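Local coordinates for DNA polymerase III, beta subunit (Eubacterium rectale, PDB 3T0P), which probably tethers DNA polymerases and other proteins to DNA, giving processivity, as a ring-shaped head-to-tail homodimer that surrounds the duplex, at residues N16-A21 against E32-D37; E126-S131 against D189-V194; L130-L135 against F226-T231; K166-S171 against I177-I182; Q201-I206 against T231-R236. All coordinates share one frame; numbering follows the deposited sequence. Where two conformers were deposited one is given.

Interaction 1 of 5, residues N16-A21 against E32-D37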
# COMPACT_ATOMS: atom_id res chain seq x y z
N ASN B 16 -14.82 -0.42 -13.01
CA ASN B 16 -13.68 0.26 -12.41
C ASN B 16 -13.71 1.77 -12.68
O ASN B 16 -13.17 2.53 -11.89
CB ASN B 16 -12.38 -0.32 -12.92
CG ASN B 16 -11.96 -1.60 -12.23
OD1 ASN B 16 -12.52 -2.02 -11.21
ND2 ASN B 16 -10.94 -2.24 -12.77
N ILE B 17 -14.32 2.19 -13.77
CA ILE B 17 -14.43 3.61 -14.09
C ILE B 17 -15.60 4.24 -13.30
O ILE B 17 -15.39 5.21 -12.58
CB ILE B 17 -14.54 3.83 -15.62
CG1 ILE B 17 -13.16 3.54 -16.30
CG2 ILE B 17 -15.03 5.25 -15.94
CD1 ILE B 17 -13.21 3.39 -17.80
N VAL B 18 -16.81 3.68 -13.40
CA VAL B 18 -18.01 4.26 -12.79
C VAL B 18 -17.99 4.20 -11.27
O VAL B 18 -18.62 5.06 -10.64
CB VAL B 18 -19.35 3.69 -13.37
CG1 VAL B 18 -19.44 3.98 -14.87
CG2 VAL B 18 -19.52 2.21 -13.08
N SER B 19 -17.25 3.25 -10.68
CA SER B 19 -17.09 3.10 -9.23
C SER B 19 -16.53 4.36 -8.55
O SER B 19 -16.74 4.54 -7.35
CB SER B 19 -16.17 1.92 -8.91
OG SER B 19 -16.90 0.73 -9.15
N LYS B 20 -15.81 5.22 -9.29
CA LYS B 20 -15.24 6.47 -8.74
C LYS B 20 -16.32 7.49 -8.37
O LYS B 20 -15.99 8.47 -7.72
CB LYS B 20 -14.23 7.08 -9.72
CG LYS B 20 -12.82 6.56 -9.48
CD LYS B 20 -12.69 5.07 -9.80
CE LYS B 20 -11.29 4.54 -9.68
NZ LYS B 20 -11.27 3.08 -9.95
N ALA B 21 -17.60 7.26 -8.77
CA ALA B 21 -18.72 8.14 -8.46
C ALA B 21 -19.64 7.50 -7.43
O ALA B 21 -20.68 8.07 -7.08
CB ALA B 21 -19.50 8.46 -9.71
N GLU B 32 -25.29 3.48 -3.41
CA GLU B 32 -24.27 2.43 -3.30
C GLU B 32 -24.33 1.45 -4.51
O GLU B 32 -23.59 0.47 -4.52
CB GLU B 32 -24.44 1.65 -1.98
CG GLU B 32 -23.91 2.40 -0.77
N CYS B 33 -25.21 1.73 -5.52
CA CYS B 33 -25.39 0.88 -6.70
C CYS B 33 -24.79 1.47 -7.98
O CYS B 33 -24.60 2.68 -8.12
CB CYS B 33 -26.87 0.57 -6.93
SG CYS B 33 -27.66 -0.34 -5.58
N ILE B 34 -24.55 0.57 -8.94
CA ILE B 34 -24.16 0.84 -10.31
C ILE B 34 -25.41 0.54 -11.14
O ILE B 34 -25.99 -0.53 -11.01
CB ILE B 34 -22.92 0.02 -10.78
CG1 ILE B 34 -21.64 0.57 -10.16
CG2 ILE B 34 -22.82 0.01 -12.33
CD1 ILE B 34 -20.48 -0.37 -10.22
N LEU B 35 -25.83 1.48 -11.98
CA LEU B 35 -26.94 1.21 -12.87
C LEU B 35 -26.45 0.57 -14.18
O LEU B 35 -25.50 1.06 -14.80
CB LEU B 35 -27.71 2.49 -13.20
CG LEU B 35 -28.98 2.30 -14.00
CD1 LEU B 35 -30.10 1.78 -13.11
CD2 LEU B 35 -29.39 3.58 -14.67
N ILE B 36 -27.12 -0.50 -14.60
CA ILE B 36 -26.89 -1.10 -15.91
C ILE B 36 -28.11 -0.69 -16.74
O ILE B 36 -29.22 -1.12 -16.45
CB ILE B 36 -26.64 -2.63 -15.92
CG1 ILE B 36 -25.55 -3.06 -14.91
CG2 ILE B 36 -26.32 -3.11 -17.35
CD1 ILE B 36 -25.57 -4.51 -14.64
N ASP B 37 -27.90 0.20 -17.72
CA ASP B 37 -28.97 0.62 -18.61
C ASP B 37 -28.74 0.02 -19.98
O ASP B 37 -27.81 0.41 -20.69
CB ASP B 37 -29.08 2.16 -18.68
CG ASP B 37 -30.32 2.68 -19.40
OD1 ASP B 37 -30.82 1.98 -20.32
OD2 ASP B 37 -30.79 3.77 -19.06
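Ile34 and Val18 supply most of the buried surface here, with Ser19 adding a smaller share. The valine touches through one methyl alone: Val18 CG2 lies 4.0 Å from Ile34 CG1, and Ile34 CG2 and CD1 stand at the same range, so this methyl rests against three carbons of the isoleucine. The first torsion of Val18 explains the approach, since CG2 sits between the backbone N and the carbonyl carbon (chi1 -60°) and is thereby aimed at the strand. The two side chains meet at a slant, with backbones well separated: the nearest CA atoms, those of Val18 and Ile34, are 7.5 Å apart. Ser19 OG lies 3.9 Å from Ile34 CD1, a packing contact, while its polar partner is Val15 O one turn back. No hydrogen bond crosses between the segments. Replacing Ile34 with an alanine would probably open a gap under Val18 CG2 and leave Ser19 OG without its apolar neighbour. Thr56 of strand 52-58 also touches Val18, and Leu70 of strand 66-71 is backbone hydrogen-bonded to Ile34. The arrangement is the helix-on-sheet packing of the N-terminal domain, the C-terminal end of helix 8-18 lying over strand 33-38 of its antiparallel sheet.

Interaction 2 of 5, residues E126-S131 against D189-V194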
# COMPACT_ATOMS: atom_id res chain seq x y z
N GLU B 126 -19.87 25.24 -26.52
CA GLU B 126 -18.47 25.37 -26.84
C GLU B 126 -17.69 24.26 -26.11
O GLU B 126 -17.95 23.99 -24.94
CB GLU B 126 -18.00 26.77 -26.42
CG GLU B 126 -16.60 27.13 -26.88
CD GLU B 126 -16.16 28.55 -26.57
OE1 GLU B 126 -16.33 28.99 -25.41
OE2 GLU B 126 -15.64 29.22 -27.49
N SER B 127 -16.79 23.60 -26.84
CA SER B 127 -15.94 22.51 -26.36
C SER B 127 -14.51 22.98 -26.18
O SER B 127 -14.02 23.76 -26.99
CB SER B 127 -15.95 21.35 -27.35
OG SER B 127 -15.60 21.85 -28.63
N ILE B 128 -13.85 22.50 -25.15
CA ILE B 128 -12.46 22.79 -24.84
C ILE B 128 -11.70 21.46 -24.93
O ILE B 128 -12.10 20.49 -24.30
CB ILE B 128 -12.34 23.47 -23.45
CG1 ILE B 128 -12.98 24.88 -23.45
CG2 ILE B 128 -10.90 23.56 -22.96
CD1 ILE B 128 -14.47 24.96 -22.88
N VAL B 129 -10.61 21.40 -25.69
CA VAL B 129 -9.81 20.19 -25.78
C VAL B 129 -8.45 20.35 -25.04
O VAL B 129 -7.69 21.25 -25.32
CB VAL B 129 -9.58 19.75 -27.24
CG1 VAL B 129 -8.74 18.48 -27.30
CG2 VAL B 129 -10.90 19.55 -27.97
N LEU B 130 -8.16 19.41 -24.16
CA LEU B 130 -6.88 19.28 -23.45
C LEU B 130 -6.41 17.85 -23.59
O LEU B 130 -7.26 16.94 -23.65
CB LEU B 130 -7.02 19.63 -21.94
CG LEU B 130 -7.49 21.01 -21.56
CD1 LEU B 130 -7.77 21.08 -20.08
CD2 LEU B 130 -6.48 22.07 -21.95
N SER B 131 -5.09 17.61 -23.58
CA SER B 131 -4.64 16.21 -23.57
C SER B 131 -4.96 15.65 -22.20
O SER B 131 -5.13 16.42 -21.24
CB SER B 131 -3.15 16.08 -23.90
OG SER B 131 -2.27 16.61 -22.92
N ASP B 189 -14.35 31.41 -25.73
CA ASP B 189 -15.09 32.46 -25.03
C ASP B 189 -14.67 32.44 -23.57
O ASP B 189 -14.25 31.40 -23.06
CB ASP B 189 -16.61 32.26 -25.13
CG ASP B 189 -17.20 32.38 -26.52
OD1 ASP B 189 -16.57 33.04 -27.39
OD2 ASP B 189 -18.30 31.82 -26.74
N SER B 190 -14.77 33.60 -22.91
CA SER B 190 -14.43 33.70 -21.50
C SER B 190 -15.35 32.82 -20.66
O SER B 190 -16.56 32.73 -20.92
CB SER B 190 -14.49 35.15 -21.04
OG SER B 190 -13.42 35.85 -21.66
N LYS B 191 -14.75 32.14 -19.69
CA LYS B 191 -15.44 31.25 -18.76
C LYS B 191 -14.69 31.28 -17.44
O LYS B 191 -13.47 31.33 -17.45
CB LYS B 191 -15.54 29.81 -19.32
CG LYS B 191 -16.91 29.50 -19.88
CD LYS B 191 -16.85 28.47 -21.00
CE LYS B 191 -18.17 28.38 -21.72
NZ LYS B 191 -18.03 27.67 -23.00
N LYS B 192 -15.43 31.27 -16.32
CA LYS B 192 -14.90 31.30 -14.96
C LYS B 192 -15.83 30.45 -14.09
O LYS B 192 -16.95 30.85 -13.81
CB LYS B 192 -14.82 32.76 -14.48
CG LYS B 192 -13.71 33.05 -13.50
CD LYS B 192 -13.82 34.45 -12.91
CE LYS B 192 -12.98 34.59 -11.66
NZ LYS B 192 -12.85 36.01 -11.20
N VAL B 193 -15.40 29.24 -13.73
CA VAL B 193 -16.20 28.29 -12.95
C VAL B 193 -15.37 27.66 -11.83
O VAL B 193 -14.14 27.62 -11.90
CB VAL B 193 -16.86 27.19 -13.82
CG1 VAL B 193 -17.82 27.80 -14.84
CG2 VAL B 193 -15.82 26.28 -14.49
N VAL B 194 -16.06 27.13 -10.81
CA VAL B 194 -15.42 26.47 -9.68
C VAL B 194 -15.90 25.01 -9.68
O VAL B 194 -17.09 24.73 -9.47
CB VAL B 194 -15.64 27.20 -8.33
CG1 VAL B 194 -14.84 26.53 -7.21
CG2 VAL B 194 -15.28 28.68 -8.43
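Glu126 grips the start of the 189-194 segment through its carboxylate, which the amide of Asp189 meets in a forked fashion. Asp189 N lies 3.1 Å from both Glu126 OE1 and Glu126 OE2; the bond to OE2 is the straighter, 160° at the hydrogen. Both oxygens are met on their syn side, and the donor Asp189 N stands 16° out of the carboxylate plane, so the fork is slightly tilted. An extended Glu126 chain, with CG anti to the backbone N (chi1 -171°), carries the carboxylate across to the other segment. These two segments lie on strands 127-131 and 187-196, each the outermost strand, within the chain, of a different antiparallel sheet, so the glutamate links the edges of two sheets that meet in the central domain. The other bond is less certain: Lys191 NZ approaches the anti lone pair of Glu126 OE1 at 3.2 Å in a salt bridge, but this lysine was deposited in two conformers. Ile128 CD1 is a looser neighbour of Lys191 NZ, at 4.5 Å, and Ile162 of strand 157-163 packs on the same isoleucine. The solvent side is looser and less favourable. Asp189, largely exposed, sets its own carboxylate obliquely to that of Glu126, with Asp189 OD2 3.7 Å from Glu126 OE1; Lys191, in the conformer that bridges, would probably offset this like-charge approach.

Interaction 3 of 5, residues L130-L135 against F226-T231. With EDO (1,2-ethanediol), chain X.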
# COMPACT_ATOMS: atom_id res chain seq x y z
N LEU B 130 -8.16 19.41 -24.16
CA LEU B 130 -6.88 19.28 -23.45
C LEU B 130 -6.41 17.85 -23.59
O LEU B 130 -7.26 16.94 -23.65
CB LEU B 130 -7.02 19.63 -21.94
CG LEU B 130 -7.49 21.01 -21.56
CD1 LEU B 130 -7.77 21.08 -20.08
CD2 LEU B 130 -6.48 22.07 -21.95
N SER B 131 -5.09 17.61 -23.58
CA SER B 131 -4.64 16.21 -23.57
C SER B 131 -4.96 15.65 -22.20
O SER B 131 -5.13 16.42 -21.24
CB SER B 131 -3.15 16.08 -23.90
OG SER B 131 -2.27 16.61 -22.92
N GLN B 132 -5.12 14.33 -22.12
CA GLN B 132 -5.32 13.64 -20.86
C GLN B 132 -4.17 14.01 -19.91
O GLN B 132 -4.42 14.27 -18.73
CB GLN B 132 -5.34 12.12 -21.11
CG GLN B 132 -6.67 11.56 -21.57
CD GLN B 132 -6.61 10.07 -21.79
OE1 GLN B 132 -5.68 9.37 -21.37
NE2 GLN B 132 -7.58 9.57 -22.53
N PHE B 133 -2.93 14.07 -20.44
CA PHE B 133 -1.72 14.42 -19.71
C PHE B 133 -1.84 15.80 -19.07
O PHE B 133 -1.61 15.94 -17.87
CB PHE B 133 -0.50 14.38 -20.64
CG PHE B 133 0.77 14.79 -19.94
CD1 PHE B 133 1.45 13.89 -19.12
CD2 PHE B 133 1.29 16.07 -20.09
CE1 PHE B 133 2.61 14.27 -18.44
CE2 PHE B 133 2.46 16.44 -19.42
CZ PHE B 133 3.13 15.54 -18.62
N THR B 134 -2.19 16.82 -19.87
CA THR B 134 -2.30 18.20 -19.41
C THR B 134 -3.34 18.30 -18.29
O THR B 134 -3.07 18.94 -17.27
CB THR B 134 -2.63 19.10 -20.59
OG1 THR B 134 -1.55 19.02 -21.52
CG2 THR B 134 -2.87 20.53 -20.19
N LEU B 135 -4.51 17.64 -18.44
CA LEU B 135 -5.56 17.73 -17.44
C LEU B 135 -5.14 17.03 -16.16
O LEU B 135 -5.36 17.55 -15.07
CB LEU B 135 -6.90 17.16 -17.97
CG LEU B 135 -8.07 17.14 -16.97
CD1 LEU B 135 -8.40 18.57 -16.44
CD2 LEU B 135 -9.29 16.47 -17.58
N PHE B 226 -16.78 16.19 -18.91
CA PHE B 226 -15.51 15.68 -19.41
C PHE B 226 -15.79 14.44 -20.22
O PHE B 226 -16.43 13.54 -19.71
CB PHE B 226 -14.56 15.31 -18.25
CG PHE B 226 -14.22 16.42 -17.29
CD1 PHE B 226 -15.04 16.69 -16.20
CD2 PHE B 226 -13.05 17.15 -17.45
CE1 PHE B 226 -14.71 17.71 -15.31
CE2 PHE B 226 -12.73 18.16 -16.55
CZ PHE B 226 -13.57 18.44 -15.49
N GLU B 227 -15.33 14.40 -21.48
CA GLU B 227 -15.46 13.20 -22.32
C GLU B 227 -14.09 12.71 -22.72
O GLU B 227 -13.26 13.50 -23.14
CB GLU B 227 -16.28 13.42 -23.58
CG GLU B 227 -17.55 14.23 -23.44
CD GLU B 227 -18.31 14.16 -24.74
OE1 GLU B 227 -17.71 14.47 -25.80
OE2 GLU B 227 -19.45 13.65 -24.73
N PHE B 228 -13.86 11.43 -22.59
CA PHE B 228 -12.62 10.78 -22.95
C PHE B 228 -12.91 9.31 -23.13
O PHE B 228 -13.66 8.73 -22.34
CB PHE B 228 -11.51 11.03 -21.89
CG PHE B 228 -11.83 10.52 -20.50
CD1 PHE B 228 -12.69 11.23 -19.67
CD2 PHE B 228 -11.29 9.32 -20.04
CE1 PHE B 228 -13.01 10.74 -18.39
CE2 PHE B 228 -11.59 8.85 -18.75
CZ PHE B 228 -12.44 9.57 -17.93
N GLU B 229 -12.36 8.72 -24.22
CA GLU B 229 -12.51 7.31 -24.62
C GLU B 229 -14.01 6.98 -24.69
O GLU B 229 -14.69 7.63 -25.47
CB GLU B 229 -11.70 6.38 -23.69
CG GLU B 229 -10.25 6.83 -23.54
CD GLU B 229 -9.39 6.11 -22.51
OE1 GLU B 229 -9.93 5.52 -21.55
OE2 GLU B 229 -8.14 6.20 -22.65
N ASN B 230 -14.54 6.09 -23.84
CA ASN B 230 -15.98 5.76 -23.90
C ASN B 230 -16.70 6.20 -22.63
O ASN B 230 -17.77 5.65 -22.30
CB ASN B 230 -16.17 4.26 -24.14
CG ASN B 230 -15.97 3.89 -25.59
OD1 ASN B 230 -16.82 4.17 -26.45
ND2 ASN B 230 -14.79 3.34 -25.88
N THR B 231 -16.14 7.21 -21.94
CA THR B 231 -16.60 7.71 -20.65
C THR B 231 -17.01 9.17 -20.71
O THR B 231 -16.42 9.97 -21.42
CB THR B 231 -15.45 7.51 -19.64
OG1 THR B 231 -15.17 6.11 -19.60
CG2 THR B 231 -15.80 7.97 -18.23
C1 EDO X . -20.54 8.02 -24.31
O1 EDO X . -19.25 8.24 -23.70
C2 EDO X . -21.66 8.11 -23.28
O2 EDO X . -21.25 7.48 -22.05
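Gln132 and Phe228 are the nearest CA pair, 8.1 Å apart, where the first turn of helix 132-140 faces a type II' beta turn running from Phe228 to Thr231. The apolar half of the contact is made by Leu135 CD2, which lies 3.8 Å from Phe226 CD2 and meets the ring at an oblique angle. Leu135 CG is anti to the backbone N (chi1 177°), which directs the isobutyl group toward the strand. The II' turn closes the hairpin of strands 223-228 and 231-236, its Thr231 N bonding Phe228 O at 2.9 Å, and helix 132-140 of the central domain packs against its first strand and the turn. At the turn, Gln132 extends its amide across Glu229 at about a right angle, the amide and carboxylate planes 72° apart; Gln132 NE2 and Glu229 OE2 form a weak hydrogen bond of 3.4 Å. The other end of that amide, Gln132 OE1, accepts from Gly209 N, which probably fixes the flip of the group. Gln132 NE2 also lies 4.2 Å from Phe228 CB.

Interaction 4 of 5, residues K166-S171 against I177-I182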
# COMPACT_ATOMS: atom_id res chain seq x y z
N LYS B 166 -5.87 31.13 -23.12
CA LYS B 166 -5.22 30.89 -21.84
C LYS B 166 -6.19 30.29 -20.85
O LYS B 166 -7.33 30.76 -20.72
CB LYS B 166 -4.60 32.18 -21.27
CG LYS B 166 -3.87 33.05 -22.27
CD LYS B 166 -2.36 32.92 -22.20
CE LYS B 166 -1.67 33.82 -23.21
NZ LYS B 166 -1.84 35.28 -22.91
N LEU B 167 -5.72 29.25 -20.15
CA LEU B 167 -6.44 28.57 -19.10
C LEU B 167 -5.66 28.78 -17.84
O LEU B 167 -4.44 28.64 -17.83
CB LEU B 167 -6.66 27.06 -19.41
CG LEU B 167 -7.09 26.15 -18.23
CD1 LEU B 167 -8.51 26.47 -17.74
CD2 LEU B 167 -7.00 24.69 -18.61
N ARG B 168 -6.37 29.08 -16.76
CA ARG B 168 -5.76 29.30 -15.44
C ARG B 168 -6.53 28.45 -14.45
O ARG B 168 -7.76 28.49 -14.46
CB ARG B 168 -5.80 30.80 -15.11
CG ARG B 168 -5.39 31.19 -13.72
CD ARG B 168 -5.26 32.70 -13.62
NE ARG B 168 -6.44 33.32 -13.02
CZ ARG B 168 -6.40 34.44 -12.30
NH1 ARG B 168 -5.24 35.05 -12.08
NH2 ARG B 168 -7.51 34.93 -11.77
N VAL B 169 -5.80 27.63 -13.65
CA VAL B 169 -6.36 26.73 -12.64
C VAL B 169 -5.86 27.20 -11.29
O VAL B 169 -4.66 27.41 -11.12
CB VAL B 169 -6.04 25.25 -12.95
CG1 VAL B 169 -6.57 24.32 -11.85
CG2 VAL B 169 -6.62 24.86 -14.31
N VAL B 170 -6.80 27.44 -10.35
CA VAL B 170 -6.50 28.03 -9.04
C VAL B 170 -7.13 27.21 -7.92
O VAL B 170 -8.30 26.84 -8.01
CB VAL B 170 -6.99 29.52 -8.95
CG1 VAL B 170 -6.61 30.17 -7.62
CG2 VAL B 170 -6.48 30.36 -10.11
N SER B 171 -6.36 26.98 -6.84
CA SER B 171 -6.83 26.42 -5.58
C SER B 171 -6.24 27.24 -4.43
O SER B 171 -5.16 27.82 -4.58
CB SER B 171 -6.49 24.95 -5.44
OG SER B 171 -5.09 24.77 -5.43
N ILE B 177 -1.90 29.62 -2.07
CA ILE B 177 -2.56 29.69 -3.36
C ILE B 177 -1.68 28.98 -4.37
O ILE B 177 -0.47 29.23 -4.44
CB ILE B 177 -2.91 31.16 -3.79
CG1 ILE B 177 -3.65 31.96 -2.68
CG2 ILE B 177 -3.73 31.18 -5.11
CD1 ILE B 177 -3.93 33.47 -3.01
N SER B 178 -2.28 28.07 -5.14
CA SER B 178 -1.62 27.36 -6.24
C SER B 178 -2.28 27.78 -7.53
O SER B 178 -3.50 27.65 -7.66
CB SER B 178 -1.71 25.86 -6.05
OG SER B 178 -1.13 25.50 -4.82
N ILE B 179 -1.49 28.33 -8.45
CA ILE B 179 -1.98 28.80 -9.75
C ILE B 179 -1.14 28.20 -10.86
O ILE B 179 0.08 28.37 -10.88
CB ILE B 179 -2.00 30.36 -9.87
CG1 ILE B 179 -2.63 31.03 -8.64
CG2 ILE B 179 -2.71 30.81 -11.17
CD1 ILE B 179 -2.32 32.51 -8.50
N ARG B 180 -1.81 27.57 -11.82
CA ARG B 180 -1.19 27.04 -13.01
C ARG B 180 -1.77 27.73 -14.24
O ARG B 180 -2.95 28.02 -14.29
CB ARG B 180 -1.35 25.54 -13.10
CG ARG B 180 -0.35 24.76 -12.22
CD ARG B 180 1.01 24.74 -12.88
NE ARG B 180 2.02 24.11 -12.04
CZ ARG B 180 3.21 23.71 -12.46
NH1 ARG B 180 3.56 23.88 -13.74
NH2 ARG B 180 4.05 23.11 -11.63
N TYR B 181 -0.90 28.04 -15.20
CA TYR B 181 -1.26 28.66 -16.47
C TYR B 181 -0.96 27.71 -17.60
O TYR B 181 0.06 27.01 -17.58
CB TYR B 181 -0.51 29.96 -16.69
CG TYR B 181 -0.83 31.04 -15.68
CD1 TYR B 181 -0.02 31.24 -14.57
CD2 TYR B 181 -1.89 31.92 -15.89
CE1 TYR B 181 -0.28 32.27 -13.66
CE2 TYR B 181 -2.16 32.95 -14.99
CZ TYR B 181 -1.37 33.11 -13.87
OH TYR B 181 -1.65 34.11 -12.96
N ILE B 182 -1.89 27.63 -18.56
CA ILE B 182 -1.78 26.77 -19.74
C ILE B 182 -2.10 27.62 -20.95
O ILE B 182 -3.11 28.31 -20.96
CB ILE B 182 -2.69 25.51 -19.61
CG1 ILE B 182 -2.31 24.63 -18.40
CG2 ILE B 182 -2.72 24.67 -20.90
CD1 ILE B 182 -3.44 23.65 -17.97
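Arg168 and Tyr181 are brought side by side by different first torsions: Arg168 CG is anti to its N (chi1 172°), whereas Tyr181 CG lies beside its own N and opposite the carbonyl carbon (chi1 -63°). Their aliphatic and aromatic parts touch, Arg168 CD standing 3.4 Å from Tyr181 CE2, while Tyr181 OH lies in the guanidinium plane at its edge and ring and guanidinium are turned 47° apart. The charged end is held by salt bridges to Glu161 and Asp246. Arg168 CG also packs on Ile179 CG2 at 3.7 Å, and Val170 CG2 on the same methyl at 3.9 Å, continuing one face of the sheet. This is the beta hairpin of strands 166-172 and 176-184, whose backbones pair antiparallel: Leu167, Val169 and Ser171 exchange N-H...O bonds with Ile182, Arg180 and Ser178, the shortest being Ile182 N to Leu167 O at 2.8 Å. A serine in place of Tyr181 would probably leave Arg168 CD without its aromatic neighbour and open a gap beside the arginine's aliphatic part, though the salt bridges would remain. On the opposite face, Leu167 CD2 lies alongside Ile182 CD1 at 3.8 Å, and Val138 of helix 132-140 packs on Ile182.

Interaction 5 of 5, residues Q201-I206 against T231-R236. With EDO (1,2-ethanediol), chain X.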
# COMPACT_ATOMS: atom_id res chain seq x y z
N GLN B 201 -10.41 15.02 -8.08
CA GLN B 201 -9.70 13.88 -7.47
C GLN B 201 -10.15 12.56 -8.11
O GLN B 201 -9.30 11.74 -8.46
CB GLN B 201 -9.95 13.81 -5.96
CG GLN B 201 -9.18 14.83 -5.16
CD GLN B 201 -9.71 14.97 -3.74
OE1 GLN B 201 -10.86 14.64 -3.42
NE2 GLN B 201 -8.88 15.53 -2.86
N GLU B 202 -11.46 12.38 -8.32
CA GLU B 202 -11.99 11.14 -8.91
C GLU B 202 -11.62 11.01 -10.40
O GLU B 202 -11.33 9.91 -10.86
CB GLU B 202 -13.52 11.05 -8.73
CG GLU B 202 -13.95 10.96 -7.27
CD GLU B 202 -13.20 9.96 -6.40
OE1 GLU B 202 -13.04 8.80 -6.85
OE2 GLU B 202 -12.75 10.34 -5.30
N ILE B 203 -11.59 12.13 -11.12
CA ILE B 203 -11.24 12.08 -12.54
C ILE B 203 -9.72 11.75 -12.71
O ILE B 203 -9.36 11.06 -13.67
CB ILE B 203 -11.73 13.33 -13.32
CG1 ILE B 203 -11.87 13.00 -14.79
CG2 ILE B 203 -10.90 14.55 -13.09
CD1 ILE B 203 -12.97 13.74 -15.46
N SER B 204 -8.86 12.18 -11.75
CA SER B 204 -7.44 11.84 -11.71
C SER B 204 -7.24 10.31 -11.71
O SER B 204 -6.32 9.81 -12.36
CB SER B 204 -6.77 12.42 -10.47
OG SER B 204 -6.36 13.75 -10.74
N LYS B 205 -8.11 9.59 -11.01
CA LYS B 205 -8.04 8.12 -10.87
C LYS B 205 -8.51 7.37 -12.13
O LYS B 205 -8.21 6.19 -12.24
CB LYS B 205 -8.92 7.68 -9.68
CG LYS B 205 -8.44 8.17 -8.32
CD LYS B 205 -9.44 7.71 -7.27
CE LYS B 205 -9.18 8.29 -5.91
NZ LYS B 205 -10.29 7.95 -4.98
N ILE B 206 -9.28 7.99 -13.05
CA ILE B 206 -9.77 7.23 -14.20
C ILE B 206 -9.17 7.69 -15.53
O ILE B 206 -9.38 7.02 -16.55
CB ILE B 206 -11.31 7.20 -14.28
CG1 ILE B 206 -11.96 8.61 -14.34
CG2 ILE B 206 -11.86 6.35 -13.15
CD1 ILE B 206 -13.46 8.59 -14.69
N THR B 231 -16.14 7.21 -21.94
CA THR B 231 -16.60 7.71 -20.65
C THR B 231 -17.01 9.17 -20.71
O THR B 231 -16.42 9.97 -21.42
CB THR B 231 -15.45 7.51 -19.64
OG1 THR B 231 -15.17 6.11 -19.60
CG2 THR B 231 -15.80 7.97 -18.23
N THR B 232 -18.04 9.49 -19.93
CA THR B 232 -18.58 10.83 -19.72
C THR B 232 -18.64 11.05 -18.22
O THR B 232 -19.20 10.24 -17.48
CB THR B 232 -19.95 11.00 -20.40
OG1 THR B 232 -19.80 10.68 -21.78
CG2 THR B 232 -20.46 12.43 -20.30
N VAL B 233 -18.03 12.12 -17.78
CA VAL B 233 -18.04 12.55 -16.40
C VAL B 233 -18.82 13.83 -16.38
O VAL B 233 -18.54 14.73 -17.19
CB VAL B 233 -16.62 12.71 -15.82
CG1 VAL B 233 -16.68 13.34 -14.44
CG2 VAL B 233 -15.90 11.37 -15.76
N VAL B 234 -19.86 13.90 -15.52
CA VAL B 234 -20.69 15.09 -15.35
C VAL B 234 -20.64 15.55 -13.89
O VAL B 234 -20.83 14.75 -12.98
CB VAL B 234 -22.13 14.85 -15.83
CG1 VAL B 234 -22.96 16.14 -15.70
CG2 VAL B 234 -22.14 14.35 -17.27
N SER B 235 -20.37 16.82 -13.66
CA SER B 235 -20.29 17.34 -12.31
C SER B 235 -20.99 18.65 -12.17
O SER B 235 -20.94 19.49 -13.08
CB SER B 235 -18.83 17.50 -11.89
OG SER B 235 -18.66 18.13 -10.63
N ARG B 236 -21.65 18.86 -11.01
CA ARG B 236 -22.24 20.14 -10.64
C ARG B 236 -21.10 21.12 -10.40
O ARG B 236 -19.99 20.68 -10.13
CB ARG B 236 -23.08 20.01 -9.38
CG ARG B 236 -24.42 19.27 -9.54
CD ARG B 236 -25.39 19.59 -8.40
NE ARG B 236 -24.73 19.69 -7.09
CZ ARG B 236 -24.98 18.91 -6.04
NH1 ARG B 236 -25.93 17.98 -6.10
NH2 ARG B 236 -24.31 19.08 -4.90
C1 EDO X . -20.54 8.02 -24.31
O1 EDO X . -19.25 8.24 -23.70
C2 EDO X . -21.66 8.11 -23.28
O2 EDO X . -21.25 7.48 -22.05
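Helix-on-sheet packing in the central domain sets Ile203 and Ile206 of helix 197-206 on Val233 of strand 231-236. The short segments run nearly antiparallel, 172° between their directions, with axes 10.8 Å apart, the separation of a helix layer on a sheet layer. Val233 is the shared partner of both isoleucines. Ile203 CD1 meets Val233 CG2 at 3.8 Å and stands over its CB and CG1 as well, the two side chains crossing obliquely. Ile206 approaches differently, tip to tip, with Ile206 CD1 3.9 Å from Val233 CG2; its CG1 is flanked by both backbone neighbours of CA (chi1 57°), which turns the ethyl arm down toward the strand. Strand 231-236 pairs with strand 52-58 of the N-terminal domain, so the sheet under the helix runs on across the domain boundary. Thr231 is a marginal neighbour, its CG2 4.3 Å from Ile206 CD1, and its hydroxyl is hydrogen-bonded to that of Thr56. On strand 231-236, Thr232 OG1 hydrogen-bonds O1 of a bound ethanediol at 3.2 Å, probably a crystallisation additive.

Interactions 1, 3 and 5 are buried helix-on-sheet contacts reaching one sheet that spans two domains. Interactions 1 and 5 have no hydrogen bond across them and rest on almost wholly apolar packing, whereas interaction 3 adds a weak amide-carboxylate bond at its exposed turn. Interactions 3 and 5 share Thr231 and adjoining strands; interactions 2 and 3 both use strand 127-131. Interaction 1 meets interaction 5 across the domain boundary, where Ile17 CG2 packs on Thr231 CG2 at 3.6 Å. Interaction 4 differs as a backbone-bonded hairpin in a neighbouring sheet, nested within the chain loop that interaction 2 closes. Interaction 2, partly exposed, links the edges of these two sheets and relies on a carboxylate held by a backbone amide and, less certainly, a lysine.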